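Local coordinates for protein probable TonB-dependent siderophore receptor PiuA (Acinetobacter baumannii, PDB 5FP1) that probably takes part in the first step of iron uptake across the outer membrane by binding iron-chelating siderophores, perhaps including ferric enterobactin, at residues S387-T392 with Q399-D404; T255-K260 with N395-K400. All coordinates share one frame; numbering follows the deposited sequence.

Contact 1: residues S387-T392 with Q399-D404; sequences STNWCT and QKPFVD
Lys400 meets Asn389 where a loop leading into barrel strand 405-428 of this TonB-dependent receptor folds back against the residues just before short strand 391-393. The side chains of Lys400 and Asn389 cross at about a right angle, with Lys400 CB 3.5 Å from Asn389 CG. The lysine chain bends at chi2 (-72°), which sets CD, and its end then leads away from 387-392; a long side chain suits this exposed place because its methylenes can pack as its charge points outward. At Pro401 the backbone takes over: Asn389 ND2 donates to Pro401 O at 2.9 Å with an N-H...O angle of 154°. Asparagine fits here because its amide supplies the N-H donor and because it tolerates a left-handed backbone, which Asn389 has, better than most non-glycine residues. At the edge of the Phe402 ring, CE1 lies 4.2 Å from Trp390 CZ2, an apolar contact. Val403 offers its CG2 to Thr388 CG2 at 3.7 Å, methyl against methyl, and its N donates to a water that in turn donates to Thr388 O and Asp404 OD2. Asp404 closes the row. A second water links its OD1 to Thr388 OG1, and its OD2 accepts the indole N-H of buried Trp390, with NE1 2.7 Å away, close to the ring plane and nearly in line with the carboxylate C-O bond.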
loop_
_atom_site.group_PDB
_atom_site.type_symbol
_atom_site.label_atom_id
_atom_site.label_comp_id
_atom_site.label_asym_id
_atom_site.label_seq_id
_atom_site.Cartn_x
_atom_site.Cartn_y
_atom_site.Cartn_z
ATOM N N SER A 387 -14.896 -18.955 -31.615
ATOM C CA SER A 387 -15.407 -20.270 -31.232
ATOM C C SER A 387 -14.855 -20.775 -29.902
ATOM O O SER A 387 -15.461 -21.634 -29.272
ATOM C CB SER A 387 -15.145 -21.301 -32.331
ATOM O OG SER A 387 -13.767 -21.453 -32.558
ATOM N N THR A 388 -13.721 -20.251 -29.452
ATOM C CA THR A 388 -13.214 -20.632 -28.131
ATOM C C THR A 388 -13.258 -19.449 -27.128
ATOM O O THR A 388 -12.603 -19.479 -26.083
ATOM C CB THR A 388 -11.810 -21.248 -28.249
ATOM O OG1 THR A 388 -10.949 -20.358 -28.958
ATOM C CG2 THR A 388 -11.880 -22.606 -29.024
ATOM N N ASN A 389 -14.053 -18.430 -27.468
ATOM C CA ASN A 389 -14.473 -17.385 -26.544
ATOM C C ASN A 389 -13.371 -16.404 -26.083
ATOM O O ASN A 389 -13.529 -15.780 -25.026
ATOM C CB ASN A 389 -15.161 -17.992 -25.324
ATOM C CG ASN A 389 -16.235 -19.009 -25.699
ATOM O OD1 ASN A 389 -17.053 -18.723 -26.539
ATOM N ND2 ASN A 389 -16.242 -20.179 -25.047
ATOM N N TRP A 390 -12.338 -16.233 -26.910
ATOM C CA TRP A 390 -11.199 -15.386 -26.593
ATOM C C TRP A 390 -11.484 -13.895 -26.615
ATOM O O TRP A 390 -10.679 -13.134 -26.085
ATOM C CB TRP A 390 -9.952 -15.729 -27.459
ATOM C CG TRP A 390 -9.182 -16.804 -26.816
ATOM C CD1 TRP A 390 -9.357 -18.163 -26.986
ATOM C CD2 TRP A 390 -8.228 -16.652 -25.771
ATOM N NE1 TRP A 390 -8.529 -18.849 -26.144
ATOM C CE2 TRP A 390 -7.836 -17.948 -25.375
ATOM C CE3 TRP A 390 -7.645 -15.544 -25.141
ATOM C CZ2 TRP A 390 -6.901 -18.163 -24.386
ATOM C CZ3 TRP A 390 -6.693 -15.763 -24.163
ATOM C CH2 TRP A 390 -6.340 -17.055 -23.784
ATOM N N CYS A 391 -12.565 -13.476 -27.278
ATOM C CA CYS A 391 -13.019 -12.108 -27.240
ATOM C C CYS A 391 -14.461 -12.060 -26.799
ATOM O O CYS A 391 -15.222 -13.005 -27.019
ATOM C CB CYS A 391 -12.917 -11.434 -28.608
ATOM S SG CYS A 391 -11.261 -11.445 -29.298
ATOM N N THR A 392 -14.840 -10.948 -26.197
ATOM C CA THR A 392 -16.218 -10.745 -25.771
ATOM C C THR A 392 -16.738 -9.412 -26.316
ATOM O O THR A 392 -15.989 -8.647 -26.960
ATOM C CB THR A 392 -16.331 -10.837 -24.233
ATOM O OG1 THR A 392 -17.700 -10.961 -23.857
ATOM C CG2 THR A 392 -15.742 -9.617 -23.552
ATOM N N GLN A 399 -20.583 -14.097 -20.030
ATOM C CA GLN A 399 -19.581 -15.062 -19.574
ATOM C C GLN A 399 -19.702 -16.387 -20.309
ATOM O O GLN A 399 -20.799 -16.935 -20.439
ATOM C CB GLN A 399 -19.713 -15.273 -18.063
ATOM C CG GLN A 399 -19.263 -14.055 -17.273
ATOM C CD GLN A 399 -17.770 -13.810 -17.452
ATOM O OE1 GLN A 399 -16.987 -14.753 -17.533
ATOM N NE2 GLN A 399 -17.382 -12.552 -17.572
ATOM N N LYS A 400 -18.567 -16.890 -20.779
ATOM C CA LYS A 400 -18.465 -18.121 -21.577
ATOM C C LYS A 400 -17.443 -19.086 -21.012
ATOM O O LYS A 400 -16.576 -18.691 -20.232
ATOM C CB LYS A 400 -18.010 -17.790 -22.992
ATOM C CG LYS A 400 -18.916 -16.856 -23.782
ATOM C CD LYS A 400 -20.210 -17.543 -24.200
ATOM C CE LYS A 400 -21.087 -16.579 -24.985
ATOM N NZ LYS A 400 -22.450 -17.128 -25.246
ATOM N N PRO A 401 -17.511 -20.360 -21.423
ATOM C CA PRO A 401 -16.510 -21.331 -20.984
ATOM C C PRO A 401 -15.085 -21.062 -21.472
ATOM O O PRO A 401 -14.852 -20.493 -22.535
ATOM C CB PRO A 401 -17.025 -22.690 -21.548
ATOM C CG PRO A 401 -18.468 -22.467 -21.872
ATOM C CD PRO A 401 -18.639 -20.995 -22.155
ATOM N N PHE A 402 -14.125 -21.494 -20.674
ATOM C CA PHE A 402 -12.739 -21.497 -21.081
ATOM C C PHE A 402 -12.433 -22.920 -21.497
ATOM O O PHE A 402 -12.559 -23.822 -20.684
ATOM C CB PHE A 402 -11.842 -21.064 -19.900
ATOM C CG PHE A 402 -10.367 -21.220 -20.145
ATOM C CD1 PHE A 402 -9.728 -20.478 -21.134
ATOM C CD2 PHE A 402 -9.603 -22.091 -19.368
ATOM C CE1 PHE A 402 -8.363 -20.612 -21.352
ATOM C CE2 PHE A 402 -8.238 -22.235 -19.585
ATOM C CZ PHE A 402 -7.612 -21.492 -20.579
ATOM N N VAL A 403 -12.056 -23.133 -22.751
ATOM C CA VAL A 403 -11.899 -24.507 -23.224
ATOM C C VAL A 403 -10.485 -24.891 -23.573
ATOM O O VAL A 403 -10.241 -26.023 -23.950
ATOM C CB VAL A 403 -12.805 -24.835 -24.428
ATOM C CG1 VAL A 403 -14.273 -24.570 -24.072
ATOM C CG2 VAL A 403 -12.377 -24.056 -25.651
ATOM N N ASP A 404 -9.540 -23.971 -23.418
ATOM C CA ASP A 404 -8.134 -24.316 -23.557
ATOM C C ASP A 404 -7.605 -24.831 -22.206
ATOM O O ASP A 404 -8.374 -25.061 -21.316
ATOM C CB ASP A 404 -7.357 -23.110 -24.063
ATOM C CG ASP A 404 -7.929 -22.559 -25.365
ATOM O OD1 ASP A 404 -7.861 -23.260 -26.387
ATOM O OD2 ASP A 404 -8.433 -21.419 -25.372
HETATM O O HOH W 1 -11.081 -21.079 -24.408
HETATM O O HOH W 2 -8.455 -21.468 -28.610
#

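Contact 2: residues T255-K260 with N395-K400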
loop_
_atom_site.group_PDB
_atom_site.type_symbol
_atom_site.label_atom_id
_atom_site.label_comp_id
_atom_site.label_asym_id
_atom_site.label_seq_id
_atom_site.Cartn_x
_atom_site.Cartn_y
_atom_site.Cartn_z
ATOM N N THR A 255 -19.241 -2.744 -16.010
ATOM C CA THR A 255 -18.972 -3.763 -17.031
ATOM C C THR A 255 -17.695 -4.543 -16.683
ATOM O O THR A 255 -16.667 -3.953 -16.318
ATOM C CB THR A 255 -18.857 -3.128 -18.426
ATOM O OG1 THR A 255 -20.104 -2.484 -18.765
ATOM C CG2 THR A 255 -18.521 -4.169 -19.472
ATOM N N TYR A 256 -17.767 -5.864 -16.781
ATOM C CA TYR A 256 -16.634 -6.743 -16.453
ATOM C C TYR A 256 -16.122 -7.476 -17.668
ATOM O O TYR A 256 -16.877 -8.225 -18.297
ATOM C CB TYR A 256 -17.064 -7.762 -15.407
ATOM C CG TYR A 256 -16.007 -8.738 -14.947
ATOM C CD1 TYR A 256 -14.917 -8.328 -14.182
ATOM C CD2 TYR A 256 -16.121 -10.099 -15.236
ATOM C CE1 TYR A 256 -13.978 -9.246 -13.732
ATOM C CE2 TYR A 256 -15.200 -11.013 -14.793
ATOM C CZ TYR A 256 -14.124 -10.594 -14.029
ATOM O OH TYR A 256 -13.205 -11.543 -13.597
ATOM N N TYR A 257 -14.844 -7.280 -17.983
ATOM C CA TYR A 257 -14.208 -7.923 -19.116
ATOM C C TYR A 257 -13.347 -9.116 -18.785
ATOM O O TYR A 257 -12.680 -9.677 -19.670
ATOM C CB TYR A 257 -13.384 -6.890 -19.903
ATOM C CG TYR A 257 -14.214 -5.816 -20.505
ATOM C CD1 TYR A 257 -15.227 -6.122 -21.405
ATOM C CD2 TYR A 257 -14.054 -4.473 -20.131
ATOM C CE1 TYR A 257 -16.017 -5.128 -21.957
ATOM C CE2 TYR A 257 -14.830 -3.479 -20.690
ATOM C CZ TYR A 257 -15.825 -3.811 -21.588
ATOM O OH TYR A 257 -16.625 -2.829 -22.114
ATOM N N GLY A 258 -13.368 -9.547 -17.527
ATOM C CA GLY A 258 -12.689 -10.757 -17.152
ATOM C C GLY A 258 -13.413 -12.006 -17.656
ATOM O O GLY A 258 -14.531 -11.933 -18.169
ATOM N N TRP A 259 -12.762 -13.138 -17.495
ATOM C CA TRP A 259 -13.224 -14.410 -18.037
ATOM C C TRP A 259 -13.333 -15.365 -16.858
ATOM O O TRP A 259 -12.352 -15.985 -16.449
ATOM C CB TRP A 259 -12.230 -14.875 -19.075
ATOM C CG TRP A 259 -12.627 -16.017 -19.932
ATOM C CD1 TRP A 259 -13.718 -16.841 -19.794
ATOM C CD2 TRP A 259 -11.917 -16.477 -21.067
ATOM N NE1 TRP A 259 -13.734 -17.776 -20.808
ATOM C CE2 TRP A 259 -12.637 -17.576 -21.602
ATOM C CE3 TRP A 259 -10.762 -16.042 -21.724
ATOM C CZ2 TRP A 259 -12.220 -18.255 -22.745
ATOM C CZ3 TRP A 259 -10.354 -16.713 -22.865
ATOM C CH2 TRP A 259 -11.082 -17.823 -23.362
ATOM N N LYS A 260 -14.530 -15.462 -16.291
ATOM C CA LYS A 260 -14.674 -16.085 -14.996
ATOM C C LYS A 260 -14.346 -17.553 -14.957
ATOM O O LYS A 260 -13.852 -18.037 -13.924
ATOM C CB LYS A 260 -16.046 -15.801 -14.384
ATOM C CG LYS A 260 -16.194 -14.328 -14.056
ATOM C CD LYS A 260 -17.511 -14.023 -13.399
ATOM C CE LYS A 260 -17.514 -14.398 -11.949
ATOM N NZ LYS A 260 -18.609 -13.665 -11.295
ATOM N N ASN A 395 -19.848 -3.964 -25.469
ATOM C CA ASN A 395 -21.089 -3.622 -24.797
ATOM C C ASN A 395 -21.896 -4.878 -24.464
ATOM O O ASN A 395 -22.201 -5.681 -25.337
ATOM C CB ASN A 395 -21.899 -2.655 -25.690
ATOM C CG ASN A 395 -21.165 -1.351 -25.953
ATOM O OD1 ASN A 395 -20.932 -0.957 -27.099
ATOM N ND2 ASN A 395 -20.764 -0.700 -24.902
ATOM N N GLY A 396 -22.204 -5.079 -23.189
ATOM C CA GLY A 396 -22.920 -6.279 -22.739
ATOM C C GLY A 396 -22.196 -7.611 -22.886
ATOM O O GLY A 396 -22.763 -8.570 -23.411
ATOM N N PRO A 397 -20.930 -7.698 -22.418
ATOM C CA PRO A 397 -20.242 -8.985 -22.462
ATOM C C PRO A 397 -20.999 -10.071 -21.716
ATOM O O PRO A 397 -21.597 -9.796 -20.677
ATOM C CB PRO A 397 -18.903 -8.713 -21.740
ATOM C CG PRO A 397 -19.133 -7.469 -20.944
ATOM C CD PRO A 397 -20.136 -6.661 -21.728
ATOM N N THR A 398 -20.951 -11.298 -22.226
ATOM C CA THR A 398 -21.521 -12.417 -21.515
ATOM C C THR A 398 -20.447 -13.435 -21.177
ATOM O O THR A 398 -19.509 -13.640 -21.956
ATOM C CB THR A 398 -22.644 -13.086 -22.352
ATOM O OG1 THR A 398 -22.098 -13.564 -23.574
ATOM C CG2 THR A 398 -23.732 -12.085 -22.676
ATOM N N GLN A 399 -20.583 -14.097 -20.030
ATOM C CA GLN A 399 -19.581 -15.062 -19.574
ATOM C C GLN A 399 -19.702 -16.387 -20.309
ATOM O O GLN A 399 -20.799 -16.935 -20.439
ATOM C CB GLN A 399 -19.713 -15.273 -18.063
ATOM C CG GLN A 399 -19.263 -14.055 -17.273
ATOM C CD GLN A 399 -17.770 -13.810 -17.452
ATOM O OE1 GLN A 399 -16.987 -14.753 -17.533
ATOM N NE2 GLN A 399 -17.382 -12.552 -17.572
ATOM N N LYS A 400 -18.567 -16.890 -20.779
ATOM C CA LYS A 400 -18.465 -18.121 -21.577
ATOM C C LYS A 400 -17.443 -19.086 -21.012
ATOM O O LYS A 400 -16.576 -18.691 -20.232
ATOM C CB LYS A 400 -18.010 -17.790 -22.992
ATOM C CG LYS A 400 -18.916 -16.856 -23.782
ATOM C CD LYS A 400 -20.210 -17.543 -24.200
ATOM C CE LYS A 400 -21.087 -16.579 -24.985
ATOM N NZ LYS A 400 -22.450 -17.128 -25.246
HETATM O O HOH W 3 -21.640 -3.187 -21.053
#
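Gln399 grips the 255-260 loop with both ends of its amide. Its NE2 donates to Gly258 O at 3.0 Å in an almost straight bond (177°), the donor standing above the carbonyl plane, while its OE1 accepts the backbone N-H of Lys260 at 2.8 Å. Glutamine suits the place because one side chain supplies both a donor and an acceptor to backbone groups two residues apart. A bend at chi2 (-66°) turns CD out of an extended course, and the CB and CG of Lys260 pack beside OE1. NE2 also comes to the edge of the Tyr256 ring, 3.6 Å from CD2. Farther along, Trp259 NE1 makes a weak hydrogen bond (133°) to Lys400 O, which lies in the indole plane at its edge. Pro397, compact and apolar, sets its CG 3.7 Å from Thr255 CG2 and 4.0 Å from Tyr257 CE1. A water accepts from Gly396 N and donates to Thr255 OG1, bridging the two loops just before Pro397.

In the next shell, Thr255 OG1 is also hydrogen-bonded to Lys252 O, Tyr256 OH to Pro230 O and Tyr257 OH to Leu394 O, which anchors both rings. Lys260 NZ forms a salt bridge with Glu197, and Trp259 N is held by Asp263. Gln399 thus answers one backbone carbonyl and one backbone N-H with a neutral amide, so the pairing probably depends little on pH.

In the fold
Contacts 1 and 2 lie 10 Å apart between centres, at one end of the barrel and on the same side of the chain's centre. They share Gln399 and Lys400: the connection from strand 391-393 to strand 405-428 first runs beside 255-260, then turns to 387-392. Trp259 joins the two, meeting both Trp390 and Phe402 edge-to-face, with its CH2 3.5 Å from Thr388 O. Elsewhere Thr392 OG1 lies 3.3 Å from Pro397 CB, a packing contact. The disulfide between Cys391 and Cys383 ties 387-392 to the chain before it. Contact 1 is a local fold-back, whereas contact 2 joins segments with 134 residues between them; neither includes a bound siderophore.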